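Local coordinates for protein nisin leader peptide-processing serine protease NisP (Lactococcus lactis subsp. lactis, PDB 4MZD) that is the subtilisin-like serine protease that removes the nisin leader peptide, with a C-terminal autocleavage activity, seen here in its subtilase domain, at residues K119-K124 with V186-R191; Y173-F176 with L180-S183; A316-Y321 with K334-T339; Q323-F326 with G330-L333; N385-E388 with R393-N396. One frame throughout, in Å; residues are numbered along the deposited sequence. Where two conformers were deposited one is given.

Contact 1: K119-K124 with V186-R191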
# COMPACT_ATOMS: atom_id res chain seq x y z
N LYS A 119 11.83 -11.58 -5.43
CA LYS A 119 11.39 -12.95 -5.25
C LYS A 119 9.93 -13.07 -5.60
O LYS A 119 9.12 -12.20 -5.28
CB LYS A 119 11.60 -13.41 -3.80
CG LYS A 119 11.53 -14.91 -3.63
CD LYS A 119 12.79 -15.59 -4.15
CE LYS A 119 14.03 -15.17 -3.37
NZ LYS A 119 15.27 -15.85 -3.88
N ASN A 120 9.59 -14.18 -6.25
CA ASN A 120 8.21 -14.58 -6.45
C ASN A 120 7.79 -15.54 -5.34
O ASN A 120 8.40 -16.61 -5.19
CB ASN A 120 8.07 -15.26 -7.81
CG ASN A 120 6.67 -15.78 -8.05
OD1 ASN A 120 5.69 -15.22 -7.54
ND2 ASN A 120 6.57 -16.84 -8.84
N LEU A 121 6.77 -15.15 -4.58
CA LEU A 121 6.25 -15.98 -3.49
C LEU A 121 4.95 -16.69 -3.88
O LEU A 121 4.38 -17.41 -3.07
CB LEU A 121 6.02 -15.14 -2.22
CG LEU A 121 7.22 -14.48 -1.52
CD1 LEU A 121 8.33 -15.49 -1.30
CD2 LEU A 121 7.74 -13.25 -2.27
N VAL A 122 4.48 -16.48 -5.10
CA VAL A 122 3.24 -17.13 -5.54
C VAL A 122 3.55 -18.58 -5.88
O VAL A 122 4.39 -18.86 -6.73
CB VAL A 122 2.63 -16.42 -6.77
CG1 VAL A 122 1.37 -17.15 -7.21
CG2 VAL A 122 2.35 -14.96 -6.46
N PRO A 123 2.90 -19.54 -5.20
CA PRO A 123 3.22 -20.94 -5.46
C PRO A 123 2.69 -21.40 -6.81
O PRO A 123 1.85 -20.73 -7.41
CB PRO A 123 2.48 -21.68 -4.34
CG PRO A 123 1.32 -20.80 -4.03
CD PRO A 123 1.85 -19.39 -4.17
N LYS A 124 3.17 -22.55 -7.26
CA LYS A 124 2.62 -23.17 -8.46
C LYS A 124 1.11 -23.32 -8.30
O LYS A 124 0.62 -23.75 -7.26
CB LYS A 124 3.26 -24.53 -8.70
CG LYS A 124 2.82 -25.19 -9.99
CD LYS A 124 3.56 -26.49 -10.22
CE LYS A 124 3.17 -27.10 -11.56
NZ LYS A 124 3.85 -28.40 -11.78
N VAL A 186 2.36 -13.60 1.92
CA VAL A 186 2.70 -12.25 2.33
C VAL A 186 3.70 -12.26 3.48
O VAL A 186 4.67 -11.49 3.48
CB VAL A 186 1.44 -11.43 2.69
CG1 VAL A 186 1.82 -10.05 3.22
CG2 VAL A 186 0.53 -11.30 1.48
N ALA A 187 3.49 -13.14 4.46
CA ALA A 187 4.42 -13.26 5.58
C ALA A 187 5.82 -13.64 5.11
O ALA A 187 6.81 -13.07 5.56
CB ALA A 187 3.89 -14.24 6.63
N ARG A 188 5.90 -14.60 4.19
CA ARG A 188 7.19 -14.97 3.61
C ARG A 188 7.83 -13.78 2.90
O ARG A 188 9.05 -13.58 2.96
CB ARG A 188 7.04 -16.15 2.65
CG ARG A 188 6.96 -17.51 3.34
CD ARG A 188 7.01 -18.67 2.35
NE ARG A 188 5.84 -18.72 1.49
CZ ARG A 188 5.88 -18.68 0.16
NH1 ARG A 188 7.05 -18.60 -0.47
NH2 ARG A 188 4.76 -18.73 -0.55
N ALA A 189 7.02 -13.00 2.20
CA ALA A 189 7.52 -11.83 1.49
C ALA A 189 8.06 -10.77 2.43
O ALA A 189 9.09 -10.14 2.14
CB ALA A 189 6.44 -11.24 0.59
N ILE A 190 7.39 -10.56 3.56
CA ILE A 190 7.86 -9.60 4.55
C ILE A 190 9.24 -10.01 5.07
O ILE A 190 10.16 -9.20 5.14
CB ILE A 190 6.87 -9.48 5.73
CG1 ILE A 190 5.57 -8.79 5.26
CG2 ILE A 190 7.51 -8.72 6.89
CD1 ILE A 190 4.41 -8.94 6.25
N ARG A 191 9.38 -11.28 5.42
CA ARG A 191 10.66 -11.78 5.91
C ARG A 191 11.76 -11.63 4.86
O ARG A 191 12.88 -11.21 5.18
CB ARG A 191 10.54 -13.24 6.33
CG ARG A 191 9.63 -13.46 7.51
CD ARG A 191 9.50 -14.94 7.82
NE ARG A 191 8.54 -15.19 8.88
CZ ARG A 191 8.84 -15.19 10.18
NH1 ARG A 191 10.10 -14.98 10.57
NH2 ARG A 191 7.89 -15.42 11.08
O HOH W 1 6.26 -20.17 -3.47
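Leu121 and the helical pair Arg188 and Ala189 join the end of a sheet strand to a helix in the subtilisin-like alpha/beta core. Strand 117-120 pairs with strand 169-174 and stops just before Leu121. Helix 183-195 passes beside this turn. The Leu121 side chain sets off toward the helix, where CD2 meets Ala189 and CD1 meets Arg188. CD2 rests on Ala189 CB at 3.7 Å, and CG lies 3.9 Å from the same methyl. CD1 comes to 3.5 Å from Arg188 NH1. The leucine and arginine side chains run past each other in opposite directions, and the guanidinium thus reaches beyond the leucine methyls to the main chain. There Arg188 NH2 donates to Leu121 O at 2.9 Å, with an N-H...O angle of 139°. The nitrogen lies in the carbonyl plane, on a lone pair of the oxygen, while the oxygen is tilted from the guanidinium plane. The long chain of Arg188 bends at chi3 (-67°) to bring this end round. A water weakly bridges Leu121 O and Arg188 NH1. Glu184, one turn earlier in the helix, forms a salt bridge with Arg188 NE and helps to fix the group. Within the turn, Asn120 OD1 accepts from Val122 N at 3.0 Å, an Asx turn. Ala189 also touches Val175, beyond strand 169-174. The arrangement is that of a helix packed against the mainly parallel central sheet, as in the subtilisin-like alpha/beta fold.

Contact 2: Y173-F176 with L180-S183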
# COMPACT_ATOMS: atom_id res chain seq x y z
N TYR A 173 8.71 -8.04 -4.65
CA TYR A 173 8.29 -9.30 -4.03
C TYR A 173 6.87 -9.59 -4.48
O TYR A 173 5.93 -8.90 -4.09
CB TYR A 173 8.44 -9.21 -2.50
CG TYR A 173 9.86 -8.85 -2.17
CD1 TYR A 173 10.85 -9.82 -2.15
CD2 TYR A 173 10.24 -7.53 -1.98
CE1 TYR A 173 12.18 -9.49 -1.93
CE2 TYR A 173 11.57 -7.19 -1.76
CZ TYR A 173 12.53 -8.17 -1.73
OH TYR A 173 13.84 -7.82 -1.52
N ARG A 174 6.72 -10.59 -5.34
CA ARG A 174 5.43 -10.86 -5.96
C ARG A 174 4.60 -11.83 -5.13
O ARG A 174 5.04 -12.96 -4.86
CB ARG A 174 5.60 -11.39 -7.38
CG ARG A 174 4.28 -11.56 -8.12
CD ARG A 174 4.41 -11.71 -9.62
NE ARG A 174 4.89 -13.02 -10.04
CZ ARG A 174 4.11 -14.08 -10.29
NH1 ARG A 174 4.66 -15.21 -10.70
NH2 ARG A 174 2.80 -14.00 -10.15
N VAL A 175 3.40 -11.40 -4.75
CA VAL A 175 2.48 -12.21 -3.97
C VAL A 175 1.10 -12.34 -4.62
O VAL A 175 0.19 -12.92 -4.03
CB VAL A 175 2.34 -11.72 -2.51
CG1 VAL A 175 3.68 -11.77 -1.79
CG2 VAL A 175 1.73 -10.32 -2.46
N PHE A 176 0.94 -11.82 -5.83
CA PHE A 176 -0.28 -12.02 -6.60
C PHE A 176 0.07 -12.53 -7.98
O PHE A 176 1.08 -12.13 -8.57
CB PHE A 176 -1.06 -10.72 -6.81
CG PHE A 176 -1.68 -10.16 -5.56
CD1 PHE A 176 -2.97 -10.50 -5.18
CD2 PHE A 176 -0.96 -9.27 -4.77
CE1 PHE A 176 -3.53 -9.96 -4.04
CE2 PHE A 176 -1.51 -8.75 -3.62
CZ PHE A 176 -2.80 -9.09 -3.26
N LEU A 180 -6.26 -13.35 -6.17
CA LEU A 180 -6.11 -13.20 -4.73
C LEU A 180 -4.77 -13.74 -4.22
O LEU A 180 -4.03 -14.41 -4.95
CB LEU A 180 -7.29 -13.84 -4.01
CG LEU A 180 -8.65 -13.23 -4.37
CD1 LEU A 180 -9.79 -14.12 -3.90
CD2 LEU A 180 -8.78 -11.83 -3.78
N SER A 181 -4.48 -13.44 -2.97
CA SER A 181 -3.24 -13.87 -2.34
C SER A 181 -3.55 -14.52 -0.99
O SER A 181 -4.71 -14.67 -0.61
CB SER A 181 -2.29 -12.68 -2.21
OG SER A 181 -1.04 -13.05 -1.63
N LYS A 182 -2.50 -14.94 -0.29
CA LYS A 182 -2.62 -15.64 0.99
C LYS A 182 -1.66 -15.03 2.00
O LYS A 182 -0.57 -14.59 1.64
CB LYS A 182 -2.27 -17.12 0.83
CG LYS A 182 -3.21 -17.92 -0.05
CD LYS A 182 -4.53 -18.21 0.65
CE LYS A 182 -5.32 -19.27 -0.10
NZ LYS A 182 -6.58 -19.60 0.61
N SER A 183 -2.05 -15.02 3.27
CA SER A 183 -1.19 -14.47 4.30
C SER A 183 0.13 -15.24 4.41
O SER A 183 1.15 -14.66 4.74
CB SER A 183 -1.89 -14.42 5.66
OG SER A 183 -2.21 -15.72 6.12
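Phe176 and Ser181 face each other across a short loop, with CA atoms 5.5 Å apart. The chain leaves strand 169-174 at Val175, turns, and returns in an extended form at Ser181 before helix 183-195 begins. Lys182 takes the N-cap position of that helix. Ser181 is central to the contact. Its OG is anti to the backbone N (chi1 -178°), which sends the hydroxyl back to the first segment. Ser181 OG donates to Val175 O at 2.7 Å, from 27° out of the carbonyl plane. The methylene of Ser181 is used as well. Its CB sits over one face of the Phe176 ring, 3.8 Å from the centroid, in a CH-pi contact. It is offset toward the rim, and the nearest ring atom, Phe176 CE1, is 3.5 Å from Ser181 CB. Leu180 adds backbone only, with its C atom 3.8 Å from Phe176 CD1. On the first segment, Arg174 NH2 donates to Phe176 O at 3.0 Å, while Arg174 NH1 forms a salt bridge with Glu134. The first bond fixes the Phe176 carbonyl. Val175 is paired through its backbone with Asp100, a predicted member of the charge relay system. The Phe176 side chain lies about 5 Å from that of Asp100 and about 6 Å from that of His147, also a predicted member. A buried serine thus serves the loop twice: its hydroxyl satisfies a buried carbonyl, and its carbon covers an aromatic face beside the probable catalytic centre.

Contact 3: A316-Y321 with K334-T339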
# COMPACT_ATOMS: atom_id res chain seq x y z
N ALA A 316 -16.82 8.95 -5.34
CA ALA A 316 -18.11 9.57 -5.05
C ALA A 316 -18.83 10.02 -6.32
O ALA A 316 -20.04 9.82 -6.45
CB ALA A 316 -17.94 10.72 -4.09
N ASN A 317 -18.10 10.63 -7.24
CA ASN A 317 -18.72 11.09 -8.48
C ASN A 317 -18.98 9.96 -9.45
O ASN A 317 -19.99 9.94 -10.14
CB ASN A 317 -17.91 12.22 -9.10
CG ASN A 317 -17.81 13.41 -8.19
OD1 ASN A 317 -18.82 13.87 -7.66
ND2 ASN A 317 -16.60 13.88 -7.95
N PHE A 318 -18.06 9.00 -9.51
CA PHE A 318 -18.32 7.81 -10.29
C PHE A 318 -19.66 7.19 -9.89
O PHE A 318 -20.47 6.82 -10.74
CB PHE A 318 -17.20 6.78 -10.12
CG PHE A 318 -17.35 5.59 -11.03
CD1 PHE A 318 -16.72 5.57 -12.26
CD2 PHE A 318 -18.15 4.52 -10.67
CE1 PHE A 318 -16.86 4.48 -13.10
CE2 PHE A 318 -18.30 3.43 -11.51
CZ PHE A 318 -17.65 3.42 -12.73
N LYS A 319 -19.89 7.07 -8.59
CA LYS A 319 -21.11 6.45 -8.09
C LYS A 319 -22.37 7.28 -8.36
O LYS A 319 -23.43 6.73 -8.65
CB LYS A 319 -20.98 6.18 -6.60
CG LYS A 319 -20.03 5.07 -6.28
CD LYS A 319 -19.85 4.96 -4.79
CE LYS A 319 -18.82 3.92 -4.46
NZ LYS A 319 -19.10 2.65 -5.18
N LYS A 320 -22.26 8.60 -8.26
CA LYS A 320 -23.41 9.45 -8.53
C LYS A 320 -23.79 9.49 -10.00
O LYS A 320 -24.97 9.47 -10.34
CB LYS A 320 -23.16 10.89 -8.07
CG LYS A 320 -23.26 11.09 -6.58
CD LYS A 320 -23.42 12.56 -6.25
CE LYS A 320 -22.15 13.34 -6.52
NZ LYS A 320 -22.26 14.73 -6.02
N TYR A 321 -22.79 9.58 -10.87
CA TYR A 321 -23.04 9.93 -12.26
C TYR A 321 -22.96 8.78 -13.24
O TYR A 321 -23.47 8.87 -14.34
CB TYR A 321 -22.12 11.07 -12.69
CG TYR A 321 -22.24 12.27 -11.78
CD1 TYR A 321 -23.47 12.82 -11.48
CD2 TYR A 321 -21.12 12.82 -11.17
CE1 TYR A 321 -23.60 13.90 -10.63
CE2 TYR A 321 -21.23 13.89 -10.31
CZ TYR A 321 -22.47 14.42 -10.04
OH TYR A 321 -22.59 15.49 -9.19
N LYS A 334 -9.58 14.75 -11.83
CA LYS A 334 -9.36 15.20 -10.47
C LYS A 334 -9.67 14.14 -9.42
O LYS A 334 -9.18 14.22 -8.30
CB LYS A 334 -10.17 16.46 -10.17
CG LYS A 334 -9.78 17.65 -11.03
CD LYS A 334 -10.44 18.93 -10.55
CE LYS A 334 -11.94 18.76 -10.38
NZ LYS A 334 -12.30 18.17 -9.06
N ASP A 335 -10.48 13.15 -9.79
CA ASP A 335 -10.96 12.16 -8.82
C ASP A 335 -10.06 10.94 -8.71
O ASP A 335 -9.97 10.33 -7.64
CB ASP A 335 -12.35 11.66 -9.21
CG ASP A 335 -13.45 12.67 -8.98
OD1 ASP A 335 -13.16 13.83 -8.62
OD2 ASP A 335 -14.61 12.29 -9.22
N TRP A 336 -9.45 10.56 -9.82
CA TRP A 336 -8.58 9.39 -9.85
C TRP A 336 -7.16 9.87 -10.09
O TRP A 336 -6.94 11.04 -10.42
CB TRP A 336 -9.03 8.38 -10.90
CG TRP A 336 -10.33 7.69 -10.55
CD1 TRP A 336 -11.10 7.90 -9.44
CD2 TRP A 336 -10.99 6.69 -11.32
NE1 TRP A 336 -12.20 7.08 -9.48
CE2 TRP A 336 -12.16 6.33 -10.62
CE3 TRP A 336 -10.71 6.05 -12.54
CZ2 TRP A 336 -13.05 5.37 -11.10
CZ3 TRP A 336 -11.60 5.10 -13.01
CH2 TRP A 336 -12.76 4.77 -12.29
N LEU A 337 -6.19 8.99 -9.89
CA LEU A 337 -4.82 9.42 -10.01
C LEU A 337 -4.08 8.67 -11.11
O LEU A 337 -4.34 7.50 -11.42
CB LEU A 337 -4.09 9.40 -8.67
CG LEU A 337 -3.98 8.03 -8.04
CD1 LEU A 337 -2.61 7.45 -8.31
CD2 LEU A 337 -4.20 8.11 -6.53
N PHE A 338 -3.16 9.39 -11.72
CA PHE A 338 -2.49 8.95 -12.94
C PHE A 338 -1.18 8.29 -12.56
O PHE A 338 -0.34 8.89 -11.91
CB PHE A 338 -2.24 10.21 -13.76
CG PHE A 338 -1.84 9.96 -15.18
CD1 PHE A 338 -2.74 9.49 -16.11
CD2 PHE A 338 -0.55 10.26 -15.59
CE1 PHE A 338 -2.35 9.30 -17.43
CE2 PHE A 338 -0.16 10.07 -16.90
CZ PHE A 338 -1.07 9.60 -17.82
N THR A 339 -1.00 7.04 -12.97
CA THR A 339 0.20 6.31 -12.59
C THR A 339 0.67 5.36 -13.70
O THR A 339 -0.02 5.16 -14.70
CB THR A 339 0.00 5.58 -11.25
OG1 THR A 339 1.28 5.21 -10.72
CG2 THR A 339 -0.89 4.37 -11.43
O HOH W 2 -15.43 9.86 -8.28
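Phe318 lies beside the indole of Trp336, its ring slid so far along that the two barely overlap. The planes are only 23° apart, but the Phe318 centroid is 5.8 Å from that of the six-membered ring of Trp336. Contact is made by Phe318 CD1, which is 3.9 Å from Trp336 CZ2, with CH2 of the same indole a little farther. Phe318 CG stands anti to the backbone N (chi1 -173°), and this carries the ring off the helix toward the tryptophan. The polar half of the contact is next door. Asn317 ND2 donates to Asp335 OD2 at 2.8 Å in a nearly straight bond of 164°. The oxygen is met on its syn side and lies in the plane of the amide. Amide and carboxylate are almost coplanar, though the two side chains cross at about a right angle. Asp335 OD2 also accepts from a water at 2.7 Å, and that water accepts from Phe318 N at 3.0 Å. One carboxylate oxygen is therefore tied to the first turn of helix 316-328 both directly and through water. The nearby N-terminal end of helix 316-328 would probably help to keep Asp335 ionised. Thr314, just before the helix, is bonded through its backbone to Asp335 as well. Trp336 also meets the rings of Phe326 and Tyr350 and touches Tyr348. Helix 316-328 is thus joined to the exit of helix 332-335, at the point where the chain enters strand 337-340 and pairs with strand 346-349.

Contact 4: Q323-F326 with G330-L333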
# COMPACT_ATOMS: atom_id res chain seq x y z
N GLN A 323 -20.44 5.65 -15.17
CA GLN A 323 -19.22 5.61 -15.94
C GLN A 323 -19.19 6.56 -17.14
O GLN A 323 -18.20 7.25 -17.36
CB GLN A 323 -18.97 4.18 -16.39
CG GLN A 323 -17.71 3.99 -17.16
CD GLN A 323 -17.46 2.53 -17.43
OE1 GLN A 323 -18.05 1.95 -18.35
NE2 GLN A 323 -16.62 1.92 -16.61
N ASP A 324 -20.27 6.61 -17.91
CA ASP A 324 -20.25 7.43 -19.12
C ASP A 324 -20.02 8.90 -18.81
O ASP A 324 -19.17 9.55 -19.44
CB ASP A 324 -21.54 7.24 -19.92
CG ASP A 324 -21.65 5.85 -20.52
OD1 ASP A 324 -20.59 5.28 -20.87
OD2 ASP A 324 -22.78 5.33 -20.62
N LYS A 325 -20.76 9.43 -17.85
CA LYS A 325 -20.64 10.84 -17.47
C LYS A 325 -19.34 11.11 -16.72
O LYS A 325 -18.72 12.16 -16.88
CB LYS A 325 -21.85 11.26 -16.63
CG LYS A 325 -21.78 12.67 -16.05
CD LYS A 325 -23.12 13.10 -15.44
CE LYS A 325 -22.98 14.39 -14.65
NZ LYS A 325 -24.28 14.86 -14.10
N PHE A 326 -18.94 10.16 -15.88
CA PHE A 326 -17.67 10.25 -15.16
C PHE A 326 -16.53 10.50 -16.14
O PHE A 326 -15.66 11.34 -15.91
CB PHE A 326 -17.43 8.95 -14.37
CG PHE A 326 -16.15 8.94 -13.57
CD1 PHE A 326 -16.03 9.68 -12.41
CD2 PHE A 326 -15.07 8.16 -13.98
CE1 PHE A 326 -14.85 9.66 -11.68
CE2 PHE A 326 -13.90 8.13 -13.25
CZ PHE A 326 -13.79 8.87 -12.09
N GLY A 330 -15.08 14.33 -17.57
CA GLY A 330 -13.71 14.47 -17.10
C GLY A 330 -13.52 14.43 -15.59
O GLY A 330 -12.49 14.92 -15.09
N TYR A 331 -14.47 13.86 -14.86
CA TYR A 331 -14.33 13.75 -13.41
C TYR A 331 -13.06 13.02 -13.01
O TYR A 331 -12.46 13.33 -11.98
CB TYR A 331 -15.55 13.05 -12.80
CG TYR A 331 -16.79 13.91 -12.71
CD1 TYR A 331 -16.99 14.74 -11.62
CD2 TYR A 331 -17.74 13.90 -13.72
CE1 TYR A 331 -18.11 15.54 -11.53
CE2 TYR A 331 -18.87 14.70 -13.64
CZ TYR A 331 -19.05 15.51 -12.54
OH TYR A 331 -20.16 16.30 -12.45
N TYR A 332 -12.67 12.03 -13.81
CA TYR A 332 -11.50 11.22 -13.47
C TYR A 332 -10.22 12.05 -13.35
O TYR A 332 -9.30 11.64 -12.65
CB TYR A 332 -11.30 10.09 -14.49
CG TYR A 332 -10.99 10.59 -15.88
CD1 TYR A 332 -9.68 10.78 -16.30
CD2 TYR A 332 -12.01 10.89 -16.77
CE1 TYR A 332 -9.40 11.25 -17.56
CE2 TYR A 332 -11.74 11.36 -18.03
CZ TYR A 332 -10.44 11.54 -18.42
OH TYR A 332 -10.17 12.01 -19.69
N LEU A 333 -10.16 13.19 -14.04
CA LEU A 333 -8.94 13.99 -14.04
C LEU A 333 -8.57 14.48 -12.64
O LEU A 333 -7.38 14.62 -12.32
CB LEU A 333 -9.08 15.19 -14.97
CG LEU A 333 -9.23 14.86 -16.45
CD1 LEU A 333 -9.76 16.07 -17.22
CD2 LEU A 333 -7.89 14.41 -17.03
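The Phe326 ring packs on the CB atoms of Tyr331 and Tyr332 and on Tyr332 N, where the chain turns from helix 316-328 into helix 332-335. Phe326 CD1 approaches Tyr331 CB to 3.4 Å. At the far corner of the ring, on the same side of its plane, Phe326 CE2 is 3.5 Å from Tyr332 CB. Tyr332 N stands over this face, offset toward the rim. The Phe326 side chain starts away from the second segment, but with CG anti to the backbone N (chi1 180°) its far end swings back to it. The carbonyl of Phe326 is used too. Tyr331 N gives it a weak hydrogen bond of 3.0 Å, bent to 127° at the hydrogen. The Tyr332 ring brings an edge to this oxygen, with CD2 3.8 Å from Phe326 O. Tyr331 turns its own edge to the preceding carbonyl, with CD2 3.7 Å from Lys325 O. The extended chain of Lys325 passes near the hydroxyl, its CE being 4.1 Å from Tyr331 OH. Gly330 sets up the turn. It has positive phi and ends helix 316-328 in a Schellman motif, where the chain leaves the helix and turns, bringing both tyrosines alongside it. Farther out, Tyr331 stacks on Tyr321, Tyr332 meets Tyr348 edge-to-face, and Phe326 meets Phe318 edge-to-face. The contact lies at the surface, away from the predicted catalytic residues. Its chemistry is mainly apolar and aromatic: the Tyr331 N to Phe326 O bond is weak, so the packing round the buried Phe326 ring probably contributes much of the hold.

Contact 5: N385-E388 with R393-N396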
# COMPACT_ATOMS: atom_id res chain seq x y z
N ASN A 385 5.56 14.85 12.42
CA ASN A 385 5.82 15.79 11.34
C ASN A 385 4.84 15.62 10.17
O ASN A 385 5.19 15.81 9.00
CB ASN A 385 7.27 15.70 10.87
CG ASN A 385 8.24 16.14 11.94
OD1 ASN A 385 8.40 17.33 12.20
ND2 ASN A 385 8.90 15.18 12.57
N SER A 386 3.62 15.24 10.52
CA SER A 386 2.52 15.15 9.57
C SER A 386 1.41 16.06 10.05
O SER A 386 0.86 15.85 11.14
CB SER A 386 2.00 13.72 9.48
OG SER A 386 2.99 12.85 8.96
N PRO A 387 1.07 17.07 9.25
CA PRO A 387 0.08 18.05 9.69
C PRO A 387 -1.33 17.47 9.67
O PRO A 387 -1.59 16.45 9.03
CB PRO A 387 0.20 19.15 8.63
CG PRO A 387 0.62 18.42 7.40
CD PRO A 387 1.54 17.34 7.88
N GLU A 388 -2.23 18.15 10.36
CA GLU A 388 -3.61 17.70 10.42
C GLU A 388 -4.49 18.50 9.46
O GLU A 388 -4.41 19.73 9.39
CB GLU A 388 -4.14 17.82 11.84
CG GLU A 388 -5.62 17.56 11.96
CD GLU A 388 -6.14 17.80 13.36
OE1 GLU A 388 -5.69 17.09 14.29
OE2 GLU A 388 -6.99 18.69 13.53
N ARG A 393 -4.25 13.19 10.30
CA ARG A 393 -2.87 13.38 9.91
C ARG A 393 -2.71 13.04 8.44
O ARG A 393 -3.14 11.97 7.98
CB ARG A 393 -1.93 12.50 10.74
CG ARG A 393 -1.65 13.02 12.13
CD ARG A 393 -0.61 12.15 12.79
NE ARG A 393 -1.02 10.75 12.79
CZ ARG A 393 -1.25 10.05 13.90
NH1 ARG A 393 -1.10 10.61 15.09
NH2 ARG A 393 -1.63 8.78 13.81
N VAL A 394 -2.11 13.95 7.69
CA VAL A 394 -1.86 13.71 6.28
C VAL A 394 -0.38 13.84 5.97
O VAL A 394 0.35 14.56 6.65
CB VAL A 394 -2.67 14.66 5.38
CG1 VAL A 394 -4.17 14.46 5.59
CG2 VAL A 394 -2.27 16.11 5.64
N LEU A 395 0.06 13.11 4.96
CA LEU A 395 1.45 13.15 4.51
C LEU A 395 1.78 14.50 3.91
O LEU A 395 1.06 15.01 3.04
CB LEU A 395 1.68 12.07 3.46
CG LEU A 395 3.10 12.02 2.89
CD1 LEU A 395 4.10 11.57 3.95
CD2 LEU A 395 3.15 11.10 1.68
N ASN A 396 2.88 15.08 4.37
CA ASN A 396 3.43 16.29 3.78
C ASN A 396 4.93 16.11 3.75
O ASN A 396 5.59 16.14 4.79
CB ASN A 396 3.04 17.54 4.57
CG ASN A 396 3.50 18.81 3.90
OD1 ASN A 396 4.70 19.06 3.80
ND2 ASN A 396 2.56 19.62 3.44
O HOH W 3 4.23 14.03 6.69
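One water is gripped by three groups where Asn385 and Ser386 face Asn396. It accepts from Asn396 N at 2.9 Å and donates to Ser386 OG at 2.8 Å and to Asn385 O at 3.1 Å. The site lies at the base of a short beta-hairpin, strands 388-389 and 392-393, between helix 375-384 and helix 397-402 of the subtilase domain. Ser386 OG is held by helix 375-384 as well, through a hydrogen bond with Leu382 O. It stands beside its own backbone N (chi1 -64°), within reach of both the water and the helix. The CB of Ser386 rests 3.4 Å from Val394 O. Next along, the Pro387 ring packs on the second segment, with CD 3.6 Å from Asn396 CB. The proline and asparagine side chains cross at about a right angle. Asn396 sits at the N-cap of helix 397-402, where its OD1 accepts from Asp399 N. Asn385 turns its amide away, to Phe381 O and Asn405 O. At the hairpin, Glu388 and Arg393 form an antiparallel non-hydrogen-bonded pair. Arg393 and Leu395 are bonded through their backbones to Tyr309 of strand 308-311, at the margin of the main sheet. The direct polar link is Val394 N to Pro387 O, 2.9 Å long and nearly straight at 169°. The same oxygen also receives a CA-H...O contact, with Arg393 CA at 3.4 Å.

From the N terminus, contact 1 opens first, spanning a long loop from the end of strand 117-120 to helix 183-195. Contact 2 is nested inside it, closes earlier, and spans the short turn between strand 169-174 and that helix. The two touch, since strands 117-120 and 169-174 are neighbours in the main sheet. Contact 3 follows in series and closes helix 316-328 onto the entry to strand 337-340. Contact 4 is nested within it at the helix turn, and the two share aromatic packing. Contact 5 comes last and closes a hairpin beside strand 308-311. It lies across the chain's centre from contacts 1 and 2, and its nearest atoms are about 11 Å from contact 3.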